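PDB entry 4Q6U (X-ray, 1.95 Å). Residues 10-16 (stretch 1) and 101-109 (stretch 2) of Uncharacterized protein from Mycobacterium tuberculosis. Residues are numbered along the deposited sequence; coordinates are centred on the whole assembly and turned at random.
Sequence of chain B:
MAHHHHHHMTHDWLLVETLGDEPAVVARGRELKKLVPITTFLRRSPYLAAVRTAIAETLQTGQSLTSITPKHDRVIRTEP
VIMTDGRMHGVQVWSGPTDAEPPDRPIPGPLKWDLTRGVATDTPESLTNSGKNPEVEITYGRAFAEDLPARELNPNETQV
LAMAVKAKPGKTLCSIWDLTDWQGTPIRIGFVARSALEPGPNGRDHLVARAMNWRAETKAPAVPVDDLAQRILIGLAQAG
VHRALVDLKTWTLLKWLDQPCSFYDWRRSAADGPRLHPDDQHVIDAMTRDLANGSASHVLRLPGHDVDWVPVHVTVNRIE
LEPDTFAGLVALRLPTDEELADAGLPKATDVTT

Stretch 1, residues 10-16: THDWLLV
Stretch 2, residues 101-109: EPPDRPIPG

Residues 10-16 and 101-109 belong to one chain and run side by side in nearly the same direction, the vector from CA of His 11 to CA of Leu 15 lying 20° from that between CA of Pro 102 and CA of Pro 108. Both backbones are largely extended. In the first stretch, phi/psi change from -88/-10 at His 11 to -77/160 at Asp 12 and -73/133 at Trp 13, then follow strand values through Leu 14 (-97/125), Leu 15 (-92/119) and Val 16 (-113/122). The second, rich in proline, has no regular helix or strand across the contact: Pro 102 adopts -64/153, Pro 103 -69/166, Asp 104 -52/139, Arg 105 -96/121, Pro 106 -63/131, Ile 107 -83/115 and Pro 108 -79/150. The register is set by CA-CA separations of 7.4 Å for His 11 and Pro 102, 6.8 Å for Asp 12 and Pro 103, 6.6 Å for Trp 13 and Arg 105, and 8.1 Å for Leu 15 and Pro 108. No backbone-to-backbone hydrogen bond links the stretches, and the two bury 361 Å² between them, of which Trp 13 contributes 123 Å², the largest share of any residue.

The single hydrogen bond between them comes from the indole of Trp 13. Its NE1 donates to O of Pro 103 at 2.9 Å, with an N-H...O angle of 160°. The acceptor lies at the ring edge, near its plane, where the N-H group points. This satisfies the one polar group of an otherwise apolar, buried side chain. The rotamer that places it there has chi1 -75° (m) and chi2 92°, with CA-to-CB directed toward the second stretch.

Arg 105 covers one face of the same indole. CD stands 3.6 Å from the centroid of the six-membered ring and only 2° off its normal, a CH-pi contact in which the aliphatic part of the arginine meets the pi cloud; CB of Arg 105 also approaches NE1 of Trp 13 to 3.6 Å. The arginine begins extended and then bends, with chi1 -173° (t), chi2 173° (t), chi3 59° (p) and chi4 84°. Its NH1 is hydrogen-bonded elsewhere in the structure.

Proline rings supply the remaining apolar packing. CG of Pro 103, whose ring is C-gamma endo, lies 3.7 Å from CD1 of Trp 13 and 3.3 Å from O of His 11, so this proline touches both indole and backbone. CB of Pro 102 (C-gamma exo) lies 4.1 Å from CZ2 of Trp 13, and CD of Pro 106 (C-gamma exo) lies 4.0 Å from CD1 of Trp 13. Further along, CD1 of Leu 15, with chi1 -177° (t) and chi2 67° (p), meets CG of Pro 108 (C-gamma endo) at 3.9 Å. Leu 14 and Val 16, on alternate positions of the strand, do not touch the second stretch.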

# COMPACT_ATOMS: atom_id res chain seq x y z
N THR B 10 30.42 -16.18 6.32
CA THR B 10 29.83 -17.51 6.28
C THR B 10 29.80 -18.14 7.67
O THR B 10 29.62 -19.35 7.81
CB THR B 10 30.61 -18.44 5.32
N HIS B 11 29.96 -17.31 8.69
CA HIS B 11 30.01 -17.79 10.07
C HIS B 11 28.62 -17.90 10.69
O HIS B 11 28.47 -18.44 11.78
CB HIS B 11 30.89 -16.88 10.93
N ASP B 12 27.62 -17.36 10.00
CA ASP B 12 26.26 -17.32 10.53
C ASP B 12 25.55 -18.66 10.43
O ASP B 12 25.94 -19.52 9.64
CB ASP B 12 25.43 -16.26 9.80
CG ASP B 12 25.91 -14.84 10.07
OD1 ASP B 12 25.59 -14.31 11.16
OD2 ASP B 12 26.58 -14.26 9.20
N TRP B 13 24.51 -18.84 11.24
CA TRP B 13 23.61 -19.97 11.11
C TRP B 13 22.73 -19.76 9.88
O TRP B 13 22.18 -18.69 9.69
CB TRP B 13 22.72 -20.12 12.34
CG TRP B 13 23.39 -20.66 13.55
CD1 TRP B 13 24.00 -19.96 14.55
CD2 TRP B 13 23.51 -22.05 13.90
NE1 TRP B 13 24.50 -20.82 15.50
CE2 TRP B 13 24.22 -22.11 15.12
CE3 TRP B 13 23.10 -23.24 13.30
CZ2 TRP B 13 24.51 -23.32 15.75
CZ3 TRP B 13 23.39 -24.44 13.92
CH2 TRP B 13 24.09 -24.47 15.14
N LEU B 14 22.60 -20.79 9.06
CA LEU B 14 21.66 -20.75 7.94
C LEU B 14 20.35 -21.43 8.32
O LEU B 14 20.36 -22.60 8.71
CB LEU B 14 22.25 -21.43 6.71
CG LEU B 14 23.49 -20.79 6.10
CD1 LEU B 14 23.89 -21.55 4.86
CD2 LEU B 14 23.18 -19.33 5.79
N LEU B 15 19.22 -20.74 8.19
CA LEU B 15 17.93 -21.40 8.38
C LEU B 15 17.42 -21.91 7.04
O LEU B 15 17.20 -21.16 6.10
CB LEU B 15 16.92 -20.46 9.02
CG LEU B 15 15.54 -21.08 9.34
CD1 LEU B 15 15.65 -22.12 10.44
CD2 LEU B 15 14.55 -20.00 9.75
N VAL B 16 17.23 -23.23 6.97
CA VAL B 16 16.81 -23.89 5.75
C VAL B 16 15.41 -24.48 5.89
O VAL B 16 15.17 -25.28 6.77
CB VAL B 16 17.80 -25.01 5.36
CG1 VAL B 16 17.21 -25.89 4.28
CG2 VAL B 16 19.13 -24.40 4.92
N GLU B 101 34.02 -22.06 17.67
CA GLU B 101 32.76 -22.04 18.39
C GLU B 101 31.72 -21.25 17.59
O GLU B 101 31.96 -20.09 17.23
CB GLU B 101 32.95 -21.44 19.79
N PRO B 102 30.58 -21.88 17.30
CA PRO B 102 29.49 -21.25 16.54
C PRO B 102 28.88 -20.06 17.28
O PRO B 102 28.92 -20.03 18.51
CB PRO B 102 28.47 -22.38 16.39
CG PRO B 102 29.28 -23.63 16.52
CD PRO B 102 30.32 -23.31 17.54
N PRO B 103 28.32 -19.09 16.54
CA PRO B 103 27.67 -17.92 17.13
C PRO B 103 26.38 -18.30 17.84
O PRO B 103 25.89 -19.42 17.64
CB PRO B 103 27.38 -17.04 15.92
CG PRO B 103 27.17 -18.03 14.82
CD PRO B 103 28.19 -19.10 15.07
N ASP B 104 25.84 -17.40 18.64
CA ASP B 104 24.53 -17.61 19.24
C ASP B 104 23.53 -17.97 18.14
O ASP B 104 23.57 -17.42 17.05
CB ASP B 104 24.06 -16.37 20.02
CG ASP B 104 24.94 -16.08 21.23
OD1 ASP B 104 25.56 -17.03 21.76
OD2 ASP B 104 25.00 -14.91 21.65
N ARG B 105 22.66 -18.93 18.43
CA ARG B 105 21.74 -19.43 17.42
C ARG B 105 20.39 -18.74 17.54
O ARG B 105 19.75 -18.81 18.60
CB ARG B 105 21.57 -20.95 17.53
CG ARG B 105 20.75 -21.56 16.41
CD ARG B 105 20.74 -23.07 16.47
NE ARG B 105 20.20 -23.57 17.74
CZ ARG B 105 18.91 -23.74 17.99
NH1 ARG B 105 18.01 -23.44 17.06
NH2 ARG B 105 18.53 -24.20 19.17
N PRO B 106 19.95 -18.06 16.47
CA PRO B 106 18.61 -17.45 16.50
C PRO B 106 17.56 -18.54 16.63
O PRO B 106 17.63 -19.52 15.89
CB PRO B 106 18.50 -16.75 15.14
CG PRO B 106 19.90 -16.68 14.60
CD PRO B 106 20.62 -17.88 15.17
N ILE B 107 16.63 -18.40 17.56
CA ILE B 107 15.65 -19.46 17.78
C ILE B 107 14.51 -19.36 16.78
O ILE B 107 13.74 -18.39 16.79
CB ILE B 107 15.07 -19.45 19.20
CG1 ILE B 107 16.18 -19.29 20.25
CG2 ILE B 107 14.30 -20.75 19.46
CD1 ILE B 107 17.24 -20.36 20.20
N PRO B 108 14.38 -20.37 15.90
CA PRO B 108 13.28 -20.41 14.95
C PRO B 108 12.01 -20.91 15.63
O PRO B 108 12.10 -21.68 16.58
CB PRO B 108 13.77 -21.41 13.88
CG PRO B 108 15.13 -21.88 14.34
CD PRO B 108 15.22 -21.57 15.80
N GLY B 109 10.85 -20.45 15.16
CA GLY B 109 9.59 -20.80 15.78
C GLY B 109 8.64 -21.41 14.77
O GLY B 109 8.09 -20.70 13.92